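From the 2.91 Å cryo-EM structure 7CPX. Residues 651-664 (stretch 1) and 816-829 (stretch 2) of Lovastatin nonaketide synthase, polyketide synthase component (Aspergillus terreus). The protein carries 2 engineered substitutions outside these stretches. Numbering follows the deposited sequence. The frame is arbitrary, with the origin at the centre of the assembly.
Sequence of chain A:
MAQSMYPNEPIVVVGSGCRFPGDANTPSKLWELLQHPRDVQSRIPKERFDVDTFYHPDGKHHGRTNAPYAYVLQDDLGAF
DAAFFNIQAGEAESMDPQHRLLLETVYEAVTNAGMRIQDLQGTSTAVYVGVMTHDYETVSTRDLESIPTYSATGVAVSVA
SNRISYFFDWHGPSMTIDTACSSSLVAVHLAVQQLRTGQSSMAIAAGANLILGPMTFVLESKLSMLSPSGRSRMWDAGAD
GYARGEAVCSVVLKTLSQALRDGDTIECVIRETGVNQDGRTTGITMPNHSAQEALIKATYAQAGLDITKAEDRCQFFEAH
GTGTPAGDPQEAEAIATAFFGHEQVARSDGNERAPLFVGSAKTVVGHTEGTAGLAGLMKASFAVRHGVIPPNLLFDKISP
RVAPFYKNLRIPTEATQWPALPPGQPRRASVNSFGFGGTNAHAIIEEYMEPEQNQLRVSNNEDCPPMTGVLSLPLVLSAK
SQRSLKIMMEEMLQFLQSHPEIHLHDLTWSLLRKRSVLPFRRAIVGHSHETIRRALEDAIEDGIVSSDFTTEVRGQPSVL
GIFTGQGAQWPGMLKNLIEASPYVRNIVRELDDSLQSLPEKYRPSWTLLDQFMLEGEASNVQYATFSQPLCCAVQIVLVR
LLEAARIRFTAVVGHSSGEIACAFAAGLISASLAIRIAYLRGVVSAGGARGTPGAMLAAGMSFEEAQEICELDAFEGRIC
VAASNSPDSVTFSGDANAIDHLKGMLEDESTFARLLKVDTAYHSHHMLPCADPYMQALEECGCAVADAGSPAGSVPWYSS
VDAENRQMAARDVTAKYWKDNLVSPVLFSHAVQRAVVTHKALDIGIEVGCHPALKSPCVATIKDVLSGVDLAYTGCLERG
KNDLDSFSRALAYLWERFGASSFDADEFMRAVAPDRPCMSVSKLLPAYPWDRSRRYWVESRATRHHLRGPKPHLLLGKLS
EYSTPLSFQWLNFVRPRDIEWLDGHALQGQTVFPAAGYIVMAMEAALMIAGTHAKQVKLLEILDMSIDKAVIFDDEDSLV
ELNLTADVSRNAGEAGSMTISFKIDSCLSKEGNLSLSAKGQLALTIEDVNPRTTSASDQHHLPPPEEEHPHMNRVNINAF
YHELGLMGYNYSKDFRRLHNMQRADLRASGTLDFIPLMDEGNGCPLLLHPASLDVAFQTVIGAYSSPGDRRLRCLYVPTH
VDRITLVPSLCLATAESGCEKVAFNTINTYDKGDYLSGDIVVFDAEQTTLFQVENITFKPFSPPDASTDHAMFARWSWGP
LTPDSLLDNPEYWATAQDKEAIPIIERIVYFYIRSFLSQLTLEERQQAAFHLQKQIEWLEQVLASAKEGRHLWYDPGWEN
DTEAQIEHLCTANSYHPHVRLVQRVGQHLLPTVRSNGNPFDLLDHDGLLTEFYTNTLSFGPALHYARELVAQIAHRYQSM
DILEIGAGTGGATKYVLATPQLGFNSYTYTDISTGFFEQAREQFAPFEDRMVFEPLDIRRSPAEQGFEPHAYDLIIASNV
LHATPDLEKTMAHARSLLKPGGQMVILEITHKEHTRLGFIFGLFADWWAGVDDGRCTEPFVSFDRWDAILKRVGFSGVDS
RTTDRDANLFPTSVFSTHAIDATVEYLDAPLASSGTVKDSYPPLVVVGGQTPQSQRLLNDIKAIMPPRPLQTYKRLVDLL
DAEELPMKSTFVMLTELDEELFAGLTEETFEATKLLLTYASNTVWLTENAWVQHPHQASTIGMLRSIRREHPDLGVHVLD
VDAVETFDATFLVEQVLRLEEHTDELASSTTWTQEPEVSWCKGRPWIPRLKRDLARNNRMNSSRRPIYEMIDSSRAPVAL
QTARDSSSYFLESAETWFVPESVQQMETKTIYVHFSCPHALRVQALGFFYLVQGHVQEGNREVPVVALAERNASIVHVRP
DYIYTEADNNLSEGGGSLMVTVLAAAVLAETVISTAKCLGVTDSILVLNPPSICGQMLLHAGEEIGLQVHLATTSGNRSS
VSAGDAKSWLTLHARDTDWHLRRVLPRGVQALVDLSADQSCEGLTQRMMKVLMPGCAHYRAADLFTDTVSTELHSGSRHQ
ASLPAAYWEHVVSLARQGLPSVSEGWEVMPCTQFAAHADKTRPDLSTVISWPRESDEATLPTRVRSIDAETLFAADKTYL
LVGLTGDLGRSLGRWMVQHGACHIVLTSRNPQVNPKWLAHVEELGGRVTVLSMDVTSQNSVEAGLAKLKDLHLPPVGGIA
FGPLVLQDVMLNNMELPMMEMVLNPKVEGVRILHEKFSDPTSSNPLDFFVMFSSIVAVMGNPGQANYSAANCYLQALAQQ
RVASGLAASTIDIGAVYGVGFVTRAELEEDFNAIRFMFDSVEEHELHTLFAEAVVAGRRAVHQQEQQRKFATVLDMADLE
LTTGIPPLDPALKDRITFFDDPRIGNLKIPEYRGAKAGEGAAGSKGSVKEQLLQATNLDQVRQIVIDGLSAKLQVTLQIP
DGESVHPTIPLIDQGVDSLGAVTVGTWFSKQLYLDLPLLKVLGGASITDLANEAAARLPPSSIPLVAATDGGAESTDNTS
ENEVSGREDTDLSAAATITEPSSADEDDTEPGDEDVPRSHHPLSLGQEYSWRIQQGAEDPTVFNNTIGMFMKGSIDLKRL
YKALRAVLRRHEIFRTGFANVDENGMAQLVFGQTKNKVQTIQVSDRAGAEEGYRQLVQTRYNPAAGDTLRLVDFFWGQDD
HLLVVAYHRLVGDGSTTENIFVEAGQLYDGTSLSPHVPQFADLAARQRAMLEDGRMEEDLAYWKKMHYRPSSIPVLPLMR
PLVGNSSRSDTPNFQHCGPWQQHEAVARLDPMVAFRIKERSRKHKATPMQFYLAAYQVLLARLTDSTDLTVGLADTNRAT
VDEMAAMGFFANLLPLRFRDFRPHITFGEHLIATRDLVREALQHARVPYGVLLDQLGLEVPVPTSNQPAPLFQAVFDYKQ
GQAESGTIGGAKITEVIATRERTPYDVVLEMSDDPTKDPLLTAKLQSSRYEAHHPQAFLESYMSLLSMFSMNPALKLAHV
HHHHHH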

# COMPACT_ATOMS: atom_id res chain seq x y z
N ALA A 651 -75.70 -6.57 23.24
CA ALA A 651 -76.41 -5.97 24.36
C ALA A 651 -76.77 -7.02 25.40
O ALA A 651 -77.29 -8.09 25.08
CB ALA A 651 -77.67 -5.25 23.88
N VAL A 652 -76.51 -6.68 26.67
CA VAL A 652 -76.98 -7.43 27.82
C VAL A 652 -77.57 -6.43 28.80
O VAL A 652 -76.94 -5.41 29.10
CB VAL A 652 -75.86 -8.25 28.49
CG1 VAL A 652 -76.27 -8.67 29.89
CG2 VAL A 652 -75.53 -9.47 27.65
N VAL A 653 -78.76 -6.72 29.31
CA VAL A 653 -79.47 -5.78 30.17
C VAL A 653 -78.92 -5.88 31.59
O VAL A 653 -78.37 -6.91 32.00
CB VAL A 653 -80.99 -6.04 30.15
CG1 VAL A 653 -81.52 -6.17 28.72
CG2 VAL A 653 -81.33 -7.26 30.98
N GLY A 654 -79.07 -4.79 32.34
CA GLY A 654 -78.72 -4.79 33.75
C GLY A 654 -79.94 -4.95 34.62
O GLY A 654 -80.67 -5.95 34.51
N HIS A 655 -80.19 -3.98 35.50
CA HIS A 655 -81.36 -3.98 36.35
C HIS A 655 -81.98 -2.59 36.37
O HIS A 655 -81.27 -1.58 36.27
CB HIS A 655 -81.01 -4.41 37.79
CG HIS A 655 -80.01 -3.53 38.46
ND1 HIS A 655 -78.65 -3.71 38.33
CD2 HIS A 655 -80.17 -2.46 39.27
CE1 HIS A 655 -78.02 -2.78 39.03
NE2 HIS A 655 -78.92 -2.01 39.61
N SER A 656 -83.30 -2.54 36.49
CA SER A 656 -84.06 -1.29 36.55
C SER A 656 -83.69 -0.46 35.33
O SER A 656 -83.94 -0.92 34.20
CB SER A 656 -83.79 -0.63 37.91
OG SER A 656 -84.51 0.59 38.03
N SER A 657 -83.11 0.73 35.48
CA SER A 657 -82.78 1.55 34.32
C SER A 657 -81.88 0.80 33.35
O SER A 657 -82.06 0.88 32.13
CB SER A 657 -82.11 2.85 34.77
OG SER A 657 -82.96 3.60 35.61
N GLY A 658 -80.93 0.03 33.88
CA GLY A 658 -80.00 -0.71 33.05
C GLY A 658 -80.72 -1.59 32.05
O GLY A 658 -80.19 -1.89 30.98
N GLU A 659 -81.94 -2.02 32.39
CA GLU A 659 -82.73 -2.78 31.44
C GLU A 659 -83.39 -1.87 30.42
O GLU A 659 -83.24 -2.07 29.21
CB GLU A 659 -83.79 -3.60 32.19
CG GLU A 659 -84.29 -4.82 31.43
CD GLU A 659 -84.99 -4.46 30.13
OE1 GLU A 659 -85.80 -3.51 30.13
OE2 GLU A 659 -84.72 -5.12 29.11
N ILE A 660 -84.08 -0.83 30.88
CA ILE A 660 -84.88 -0.00 29.98
C ILE A 660 -84.01 0.57 28.88
O ILE A 660 -84.29 0.42 27.68
CB ILE A 660 -85.61 1.11 30.76
CG1 ILE A 660 -86.53 0.50 31.82
CG2 ILE A 660 -86.39 2.00 29.81
CD1 ILE A 660 -87.10 1.51 32.80
N ALA A 661 -82.90 1.21 29.27
CA ALA A 661 -81.99 1.76 28.27
C ALA A 661 -81.47 0.66 27.35
O ALA A 661 -81.39 0.84 26.13
CB ALA A 661 -80.83 2.48 28.95
N CYS A 662 -81.14 -0.50 27.92
CA CYS A 662 -80.66 -1.60 27.10
C CYS A 662 -81.70 -1.99 26.06
O CYS A 662 -81.36 -2.37 24.94
CB CYS A 662 -80.31 -2.80 27.98
SG CYS A 662 -79.51 -4.16 27.09
N ALA A 663 -82.99 -1.89 26.41
CA ALA A 663 -84.03 -2.20 25.45
C ALA A 663 -83.92 -1.31 24.22
O ALA A 663 -84.12 -1.77 23.09
CB ALA A 663 -85.41 -2.05 26.09
N PHE A 664 -83.59 -0.03 24.42
CA PHE A 664 -83.34 0.85 23.29
C PHE A 664 -82.09 0.43 22.53
O PHE A 664 -82.05 0.50 21.30
CB PHE A 664 -83.23 2.30 23.76
CG PHE A 664 -82.49 3.19 22.81
CD1 PHE A 664 -82.91 3.34 21.50
CD2 PHE A 664 -81.37 3.90 23.23
CE1 PHE A 664 -82.23 4.16 20.62
CE2 PHE A 664 -80.69 4.72 22.36
CZ PHE A 664 -81.12 4.85 21.05
N LYS A 816 -95.35 -7.08 30.52
CA LYS A 816 -94.95 -7.94 31.63
C LYS A 816 -93.43 -7.99 31.77
O LYS A 816 -92.92 -8.15 32.88
CB LYS A 816 -95.52 -9.34 31.44
CG LYS A 816 -97.04 -9.38 31.43
CD LYS A 816 -97.57 -10.79 31.29
CE LYS A 816 -99.09 -10.81 31.30
NZ LYS A 816 -99.64 -12.19 31.17
N TYR A 817 -92.69 -7.85 30.67
CA TYR A 817 -91.24 -7.79 30.77
C TYR A 817 -90.79 -6.52 31.48
O TYR A 817 -89.90 -6.56 32.34
CB TYR A 817 -90.62 -7.87 29.37
CG TYR A 817 -89.11 -7.81 29.38
CD1 TYR A 817 -88.36 -8.68 30.15
CD2 TYR A 817 -88.43 -6.87 28.60
CE1 TYR A 817 -86.98 -8.63 30.16
CE2 TYR A 817 -87.05 -6.81 28.60
CZ TYR A 817 -86.33 -7.69 29.38
OH TYR A 817 -84.96 -7.64 29.39
N TRP A 818 -91.40 -5.38 31.14
CA TRP A 818 -91.06 -4.14 31.83
C TRP A 818 -91.45 -4.19 33.30
O TRP A 818 -90.82 -3.53 34.13
CB TRP A 818 -91.73 -2.95 31.13
CG TRP A 818 -91.44 -2.89 29.66
CD1 TRP A 818 -92.19 -3.44 28.66
CD2 TRP A 818 -90.34 -2.25 29.02
NE1 TRP A 818 -91.62 -3.18 27.44
CE2 TRP A 818 -90.48 -2.45 27.63
CE3 TRP A 818 -89.23 -1.52 29.49
CZ2 TRP A 818 -89.56 -1.95 26.71
CZ3 TRP A 818 -88.33 -1.03 28.57
CH2 TRP A 818 -88.50 -1.24 27.20
N LYS A 819 -92.49 -4.96 33.63
CA LYS A 819 -92.82 -5.18 35.04
C LYS A 819 -91.78 -6.05 35.72
O LYS A 819 -91.32 -5.74 36.83
CB LYS A 819 -94.21 -5.82 35.15
CG LYS A 819 -94.56 -6.33 36.54
CD LYS A 819 -96.00 -6.79 36.61
CE LYS A 819 -96.31 -7.43 37.96
NZ LYS A 819 -97.73 -7.86 38.05
N ASP A 820 -91.38 -7.15 35.07
CA ASP A 820 -90.33 -8.00 35.61
C ASP A 820 -89.03 -7.25 35.79
O ASP A 820 -88.19 -7.65 36.60
CB ASP A 820 -90.11 -9.21 34.70
CG ASP A 820 -91.35 -10.07 34.55
OD1 ASP A 820 -92.38 -9.74 35.18
OD2 ASP A 820 -91.30 -11.07 33.81
N ASN A 821 -88.84 -6.16 35.03
CA ASN A 821 -87.63 -5.35 35.19
C ASN A 821 -87.41 -4.98 36.64
O ASN A 821 -86.27 -4.98 37.13
CB ASN A 821 -87.73 -4.09 34.32
CG ASN A 821 -86.51 -3.21 34.45
OD1 ASN A 821 -85.41 -3.68 34.75
ND2 ASN A 821 -86.69 -1.91 34.22
N LEU A 822 -88.49 -4.66 37.36
CA LEU A 822 -88.41 -4.34 38.78
C LEU A 822 -88.96 -5.44 39.68
O LEU A 822 -88.73 -5.39 40.89
CB LEU A 822 -89.18 -3.04 39.07
CG LEU A 822 -88.48 -1.72 38.72
CD1 LEU A 822 -87.24 -1.51 39.58
CD2 LEU A 822 -88.12 -1.66 37.24
N VAL A 823 -89.66 -6.43 39.13
CA VAL A 823 -90.24 -7.50 39.93
C VAL A 823 -89.33 -8.71 39.94
O VAL A 823 -88.86 -9.15 41.01
CB VAL A 823 -91.64 -7.87 39.42
CG1 VAL A 823 -92.15 -9.13 40.11
CG2 VAL A 823 -92.61 -6.71 39.63
N SER A 824 -89.06 -9.27 38.77
CA SER A 824 -88.33 -10.53 38.69
C SER A 824 -86.87 -10.34 39.09
O SER A 824 -86.29 -9.27 38.89
CB SER A 824 -88.41 -11.10 37.28
OG SER A 824 -89.75 -11.33 36.89
N PRO A 825 -86.25 -11.38 39.66
CA PRO A 825 -84.81 -11.30 39.93
C PRO A 825 -84.02 -11.23 38.63
O PRO A 825 -84.44 -11.74 37.59
CB PRO A 825 -84.52 -12.59 40.70
CG PRO A 825 -85.60 -13.53 40.29
CD PRO A 825 -86.81 -12.68 40.07
N VAL A 826 -82.85 -10.60 38.70
CA VAL A 826 -82.03 -10.34 37.52
C VAL A 826 -80.88 -11.33 37.51
O VAL A 826 -80.05 -11.36 38.43
CB VAL A 826 -81.50 -8.89 37.52
CG1 VAL A 826 -80.74 -8.61 36.24
CG2 VAL A 826 -82.65 -7.90 37.69
N LEU A 827 -80.82 -12.15 36.46
CA LEU A 827 -79.70 -13.06 36.24
C LEU A 827 -78.70 -12.44 35.27
O LEU A 827 -78.49 -12.91 34.15
CB LEU A 827 -80.20 -14.41 35.73
CG LEU A 827 -80.89 -15.31 36.77
CD1 LEU A 827 -82.23 -14.73 37.21
CD2 LEU A 827 -81.06 -16.72 36.23
N PHE A 828 -78.08 -11.35 35.73
CA PHE A 828 -77.13 -10.63 34.89
C PHE A 828 -75.97 -11.53 34.47
O PHE A 828 -75.51 -11.46 33.33
CB PHE A 828 -76.61 -9.40 35.64
CG PHE A 828 -75.50 -8.69 34.93
CD1 PHE A 828 -75.77 -7.82 33.89
CD2 PHE A 828 -74.19 -8.88 35.32
CE1 PHE A 828 -74.75 -7.16 33.24
CE2 PHE A 828 -73.16 -8.22 34.67
CZ PHE A 828 -73.44 -7.36 33.63
N SER A 829 -75.50 -12.38 35.38
CA SER A 829 -74.41 -13.29 35.05
C SER A 829 -74.81 -14.23 33.92
O SER A 829 -74.02 -14.48 33.01
CB SER A 829 -74.00 -14.08 36.29
OG SER A 829 -72.88 -14.90 36.02

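In the first stretch, strand 651-652 runs through a short loop into helix 657-664. Segments far apart in sequence can be joined by a side chain that bonds to the backbone at a helix start, and these two stretches are an example. Ser 656, at the N-cap position, has a positive phi of 55°, and Ser 656 O accepts early bonds of the helix, from Glu 659 N at 2.9 Å and, weakly, from Ile 660 N. The second stretch, more than 150 residues later, leaves helix 816-820, passes through a loop and enters another helix at Phe 828. Helices 657-664 and 816-820 run roughly antiparallel, at 143°, with their axes 10.6 Å apart at closest approach, a spacing that leaves room for side chains between them.

Asn 821 has the largest area covered by the other stretch, and its CA-to-CB bond points toward it. Its ND2 donates a hydrogen bond to Ser 656 O (2.9 Å), so an amide side chain shares the carbonyl that also serves the helix start. One turn earlier, Tyr 817 extends its ring so that OH donates to Glu 659 OE2 at 2.5 Å, a short bond that gives a buried carboxylate a polar partner.

Apolar packing flanks these bonds. The indole of Trp 818 reaches two residues one turn apart on the facing helix: CZ3 lies 3.8 Å from Ile 660 CG2, and CH2 lies 3.4 Å from Ala 663 CB, a tight contact. Beside the loop, Val 826 points toward the first stretch, its CG2 3.9 Å from His 655 CB. Phe 828 CE1 packs 4.0 Å from Val 652 CG1, while Val 653 O meets the ring edge, 3.3 Å from CD1 of Phe 828, where the weakly positive ring hydrogens suit a carbonyl oxygen.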